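Local coordinates for luciferase-like monooxygenase (Streptomyces bottropensis, PDB 4US5), which probably acts as a monooxygenase of the bacterial luciferase family, incorporating oxygen from O2 into an organic substrate on a TIM-barrel scaffold, at residues Ala236-Ala241 / Pro260-Val265; Phe246-Ser251 / Pro271-Leu276. One frame throughout, in Å; residues are numbered along the deposited sequence.

Both contacts belong to the region between barrel strand 221-229 and the short strand 286-289, which pairs alongside it, and both use helix 233-251. Interaction 1 sets the first half of that helix against helix 261-268, whereas interaction 2 sets its last turns against loop 271-276. The segments alternate along the chain, so the polypeptide leaves the long helix, packs back on its earlier part, then reaches its later part. Their centres lie about 14 Å apart on the same side of the chain's centre, and they touch where Tyr240 OH meets Leu276 CD1 at 3.4 Å. Together they hold the connection against its first helix before the chain runs through strand 286-289 and helix 291-305 into barrel strand 309-313.

Interaction 1. Residues Ala236-Ala241 / Pro260-Val265; sequences AQRVYA and PADLAV
Asp262 OD1 is the best-held polar atom here, gripped by one short hydrogen bond from Arg238 NE at 2.8 Å, while a second, longer bond runs from Arg238 NH2 to Asp262 OD2 at 3.3 Å. This side-on salt bridge ties helix 233-251 to helix 261-268 in the long connection between the seventh and eighth strands of the TIM barrel, the two short axes crossing at 90°. Arg238 has CG anti to the backbone N (chi1 173°) and runs extended to NE, where a roughly right-angled turn about CD-NE sets the guanidinium with Ala261 CB over the centre of one face and the carboxylate at its edge. Both acceptors lie close to the guanidinium plane, yet the two flat groups are turned 57° apart, so the nitrogens meet the oxygens from above the carboxylate plane. Glu235 forms a salt bridge with NH1. An alanine in place of Arg238 would probably leave the Asp262 carboxylate without these two nitrogen donors and remove the group that packs on Ala261 CB. Further along, small side chains let the backbones come close: Ala241 CB touches Ala264 CB and, at 3.6 Å, Val265 CG2. The methyl carbon Ala264 CB lies 3.3 Å from Ala241 O.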
loop_
_atom_site.group_PDB
_atom_site.type_symbol
_atom_site.label_atom_id
_atom_site.label_comp_id
_atom_site.label_asym_id
_atom_site.label_seq_id
_atom_site.Cartn_x
_atom_site.Cartn_y
_atom_site.Cartn_z
ATOM N N ALA B 236 16.141 24.881 -21.371
ATOM C CA ALA B 236 14.750 24.517 -20.995
ATOM C C ALA B 236 13.999 24.027 -22.211
ATOM O O ALA B 236 13.235 23.047 -22.122
ATOM C CB ALA B 236 14.023 25.691 -20.375
ATOM N N GLN B 237 14.163 24.706 -23.366
ATOM C CA GLN B 237 13.426 24.288 -24.577
ATOM C C GLN B 237 13.854 22.919 -25.044
ATOM O O GLN B 237 13.036 22.131 -25.508
ATOM C CB GLN B 237 13.607 25.295 -25.725
ATOM C CG GLN B 237 12.808 26.583 -25.530
ATOM C CD GLN B 237 11.317 26.338 -25.450
ATOM O OE1 GLN B 237 10.756 25.548 -26.218
ATOM N NE2 GLN B 237 10.677 26.997 -24.531
ATOM N N ARG B 238 15.142 22.621 -24.918
ATOM C CA ARG B 238 15.653 21.308 -25.267
ATOM C C ARG B 238 14.987 20.215 -24.378
ATOM O O ARG B 238 14.478 19.214 -24.890
ATOM C CB ARG B 238 17.161 21.245 -25.098
ATOM C CG ARG B 238 17.772 19.857 -25.274
ATOM C CD ARG B 238 19.258 19.813 -24.921
ATOM N NE ARG B 238 19.675 18.409 -24.758
ATOM C CZ ARG B 238 19.590 17.693 -23.641
ATOM N NH1 ARG B 238 19.234 18.241 -22.488
ATOM N NH2 ARG B 238 19.950 16.418 -23.665
ATOM N N VAL B 239 15.002 20.433 -23.075
ATOM C CA VAL B 239 14.394 19.453 -22.120
ATOM C C VAL B 239 12.856 19.304 -22.407
ATOM O O VAL B 239 12.301 18.198 -22.361
ATOM C CB VAL B 239 14.675 19.854 -20.648
ATOM C CG1 VAL B 239 14.008 18.872 -19.680
ATOM C CG2 VAL B 239 16.172 19.905 -20.390
ATOM N N TYR B 240 12.206 20.404 -22.783
ATOM C CA TYR B 240 10.773 20.436 -23.085
ATOM C C TYR B 240 10.387 19.691 -24.366
ATOM O O TYR B 240 9.258 19.285 -24.521
ATOM C CB TYR B 240 10.340 21.915 -23.221
ATOM C CG TYR B 240 8.903 22.159 -23.512
ATOM C CD1 TYR B 240 7.888 21.557 -22.760
ATOM C CD2 TYR B 240 8.527 23.087 -24.498
ATOM C CE1 TYR B 240 6.551 21.823 -23.011
ATOM C CE2 TYR B 240 7.186 23.382 -24.730
ATOM C CZ TYR B 240 6.214 22.756 -23.989
ATOM O OH TYR B 240 4.897 23.033 -24.258
ATOM N N ALA B 241 11.341 19.495 -25.260
ATOM C CA ALA B 241 11.072 18.844 -26.533
ATOM C C ALA B 241 10.498 17.430 -26.368
ATOM O O ALA B 241 9.653 16.997 -27.143
ATOM C CB ALA B 241 12.336 18.812 -27.371
ATOM N N PRO B 260 13.776 10.693 -25.642
ATOM C CA PRO B 260 14.926 11.493 -25.201
ATOM C C PRO B 260 14.888 12.886 -25.795
ATOM O O PRO B 260 14.377 13.067 -26.907
ATOM C CB PRO B 260 16.150 10.686 -25.678
ATOM C CG PRO B 260 15.640 9.478 -26.371
ATOM C CD PRO B 260 14.147 9.527 -26.465
ATOM N N ALA B 261 15.449 13.850 -25.065
ATOM C CA ALA B 261 15.363 15.253 -25.431
ATOM C C ALA B 261 15.966 15.542 -26.813
ATOM O O ALA B 261 15.358 16.229 -27.629
ATOM C CB ALA B 261 16.029 16.119 -24.360
ATOM N N ASP B 262 17.177 15.069 -27.048
ATOM C CA ASP B 262 17.897 15.419 -28.298
ATOM C C ASP B 262 17.194 14.854 -29.524
ATOM O O ASP B 262 16.970 15.566 -30.505
ATOM C CB ASP B 262 19.355 14.991 -28.219
ATOM C CG ASP B 262 20.154 15.841 -27.239
ATOM O OD1 ASP B 262 19.906 17.064 -27.165
ATOM O OD2 ASP B 262 21.030 15.299 -26.554
ATOM N N LEU B 263 16.758 13.619 -29.432
ATOM C CA LEU B 263 15.916 13.032 -30.470
ATOM C C LEU B 263 14.648 13.848 -30.677
ATOM O O LEU B 263 14.220 14.100 -31.816
ATOM C CB LEU B 263 15.525 11.613 -30.083
ATOM C CG LEU B 263 14.686 10.771 -31.073
ATOM C CD1 LEU B 263 14.886 9.270 -30.843
ATOM C CD2 LEU B 263 13.201 11.089 -31.003
ATOM N N ALA B 264 14.011 14.234 -29.576
ATOM C CA ALA B 264 12.789 15.023 -29.671
ATOM C C ALA B 264 13.024 16.385 -30.329
ATOM O O ALA B 264 12.189 16.850 -31.084
ATOM C CB ALA B 264 12.148 15.192 -28.280
ATOM N N VAL B 265 14.142 17.027 -30.032
ATOM C CA VAL B 265 14.453 18.332 -30.628
ATOM C C VAL B 265 14.475 18.184 -32.151
ATOM O O VAL B 265 13.774 18.922 -32.866
ATOM C CB VAL B 265 15.790 18.898 -30.125
ATOM C CG1 VAL B 265 16.253 20.100 -30.984
ATOM C CG2 VAL B 265 15.666 19.340 -28.673
#

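Interaction 2. Residues Phe246-Ser251 / Pro271-Leu276; sequences FHRRMS and PGPDPL
Residues 271-276 form an irregular strip that passes across the last turns of helix 233-251, with the CA atoms of Arg248 and Pro273 5.4 Å apart and Gly272 at phi 153°, a conformation in which a CB would jam against the preceding carbonyl oxygen. That absent CB would also collide with Arg248 CZ; instead Gly272 CA lies over one face of the guanidinium, toward its rim. Arg248 leaves the helix with CG anti to the backbone N and bends at chi3 (-76°), which turns NE onto Pro273 O. The resulting hydrogen bond is 2.7 Å long and nearly straight, in the planes of both the guanidinium and the carbonyl. With NH1 bonded to Glu267 O and NH2 to Lys270 O, each nitrogen of this buried group has a backbone carbonyl, which fixes its rotation. One residue earlier, at His247, Leu276 CD2 makes a CH-pi contact over the centre of the imidazole ring, 3.7 Å from the centroid. Pro275 CG packs 3.7 Å from His247 O, and Pro273 CB lies at the same distance from Ser251 OG, whose hydroxyl bonds back to Arg248 O at 2.6 Å. The strip follows helix 261-268, is tied by Asp274 to Arg244 of helix 233-251 through a salt bridge, and leads on toward strand 286-289, whose Tyr286 ring meets His247.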
loop_
_atom_site.group_PDB
_atom_site.type_symbol
_atom_site.label_atom_id
_atom_site.label_comp_id
_atom_site.label_asym_id
_atom_site.label_seq_id
_atom_site.Cartn_x
_atom_site.Cartn_y
_atom_site.Cartn_z
ATOM N N PHE B 246 6.016 13.928 -27.270
ATOM C CA PHE B 246 5.053 12.998 -26.680
ATOM C C PHE B 246 3.660 13.393 -27.113
ATOM O O PHE B 246 2.857 12.543 -27.504
ATOM C CB PHE B 246 5.175 12.964 -25.135
ATOM C CG PHE B 246 4.268 11.959 -24.461
ATOM C CD1 PHE B 246 4.576 10.617 -24.444
ATOM C CD2 PHE B 246 3.100 12.386 -23.842
ATOM C CE1 PHE B 246 3.740 9.690 -23.833
ATOM C CE2 PHE B 246 2.251 11.479 -23.221
ATOM C CZ PHE B 246 2.577 10.129 -23.200
ATOM N N HIS B 247 3.375 14.689 -27.144
ATOM C CA HIS B 247 2.056 15.117 -27.602
ATOM C C HIS B 247 1.810 14.887 -29.094
ATOM O O HIS B 247 0.716 14.539 -29.478
ATOM C CB HIS B 247 1.790 16.585 -27.285
ATOM C CG HIS B 247 1.101 16.785 -25.988
ATOM N ND1 HIS B 247 1.776 16.747 -24.789
ATOM C CD2 HIS B 247 -0.206 16.959 -25.685
ATOM C CE1 HIS B 247 0.916 16.895 -23.802
ATOM N NE2 HIS B 247 -0.286 17.073 -24.322
ATOM N N ARG B 248 2.814 15.161 -29.919
ATOM C CA ARG B 248 2.694 14.904 -31.372
ATOM C C ARG B 248 2.340 13.446 -31.567
ATOM O O ARG B 248 1.417 13.106 -32.321
ATOM C CB ARG B 248 4.004 15.229 -32.107
ATOM C CG ARG B 248 4.035 14.693 -33.536
ATOM C CD ARG B 248 5.344 14.992 -34.244
ATOM N NE ARG B 248 5.440 16.387 -34.678
ATOM C CZ ARG B 248 6.479 16.891 -35.336
ATOM N NH1 ARG B 248 7.509 16.126 -35.660
ATOM N NH2 ARG B 248 6.474 18.153 -35.701
ATOM N N ARG B 249 3.079 12.586 -30.872
ATOM C CA ARG B 249 2.936 11.161 -31.052
ATOM C C ARG B 249 1.587 10.673 -30.573
ATOM O O ARG B 249 0.925 9.923 -31.254
ATOM C CB ARG B 249 4.049 10.421 -30.301
ATOM C CG ARG B 249 5.397 10.488 -30.973
ATOM C CD ARG B 249 6.391 9.725 -30.120
ATOM N NE ARG B 249 7.703 9.616 -30.704
ATOM C CZ ARG B 249 8.707 8.969 -30.123
ATOM N NH1 ARG B 249 8.557 8.458 -28.886
ATOM N NH2 ARG B 249 9.867 8.890 -30.721
HETATM N N MSE B 250 1.159 11.152 -29.414
HETATM C CA MSE B 250 -0.144 10.742 -28.888
HETATM C C MSE B 250 -1.262 11.197 -29.807
HETATM O O MSE B 250 -2.251 10.482 -29.977
HETATM C CB MSE B 250 -0.374 11.277 -27.479
HETATM C CG MSE B 250 0.600 10.686 -26.446
HETATM SE SE MSE B 250 0.248 8.783 -26.061
HETATM C CE MSE B 250 -1.360 8.954 -24.905
ATOM N N SER B 251 -1.120 12.364 -30.425
ATOM C CA SER B 251 -2.167 12.862 -31.328
ATOM C C SER B 251 -2.305 11.968 -32.557
ATOM O O SER B 251 -3.332 11.981 -33.216
ATOM C CB SER B 251 -1.909 14.323 -31.760
ATOM O OG SER B 251 -0.836 14.453 -32.675
ATOM N N PRO B 271 8.352 19.052 -40.045
ATOM C CA PRO B 271 6.921 19.297 -40.173
ATOM C C PRO B 271 6.092 18.203 -39.500
ATOM O O PRO B 271 6.511 17.037 -39.463
ATOM C CB PRO B 271 6.686 19.276 -41.692
ATOM C CG PRO B 271 8.016 19.593 -42.303
ATOM C CD PRO B 271 9.048 19.055 -41.355
ATOM N N GLY B 272 4.934 18.571 -38.965
ATOM C CA GLY B 272 4.076 17.608 -38.293
ATOM C C GLY B 272 3.190 18.248 -37.235
ATOM O O GLY B 272 3.312 19.427 -36.955
ATOM N N PRO B 273 2.278 17.465 -36.661
ATOM C CA PRO B 273 1.449 17.979 -35.594
ATOM C C PRO B 273 2.290 18.581 -34.465
ATOM O O PRO B 273 3.347 18.037 -34.094
ATOM C CB PRO B 273 0.678 16.747 -35.104
ATOM C CG PRO B 273 0.784 15.736 -36.211
ATOM C CD PRO B 273 2.086 16.010 -36.873
ATOM N N ASP B 274 1.849 19.729 -33.967
ATOM C CA ASP B 274 2.382 20.300 -32.731
ATOM C C ASP B 274 1.176 20.813 -31.932
ATOM O O ASP B 274 0.898 22.020 -31.923
ATOM C CB ASP B 274 3.382 21.403 -33.057
ATOM C CG ASP B 274 4.212 21.823 -31.855
ATOM O OD1 ASP B 274 3.785 21.566 -30.705
ATOM O OD2 ASP B 274 5.288 22.393 -32.071
ATOM N N PRO B 275 0.413 19.886 -31.329
ATOM C CA PRO B 275 -0.768 20.242 -30.559
ATOM C C PRO B 275 -0.495 21.335 -29.526
ATOM O O PRO B 275 -1.342 22.201 -29.335
ATOM C CB PRO B 275 -1.148 18.941 -29.842
ATOM C CG PRO B 275 -0.523 17.864 -30.625
ATOM C CD PRO B 275 0.695 18.438 -31.266
ATOM N N LEU B 276 0.678 21.326 -28.906
ATOM C CA LEU B 276 0.966 22.318 -27.868
ATOM C C LEU B 276 1.148 23.735 -28.463
ATOM O O LEU B 276 0.821 24.736 -27.822
ATOM C CB LEU B 276 2.193 21.927 -27.067
ATOM C CG LEU B 276 2.087 20.585 -26.358
ATOM C CD1 LEU B 276 3.388 20.271 -25.650
ATOM C CD2 LEU B 276 0.907 20.583 -25.392
#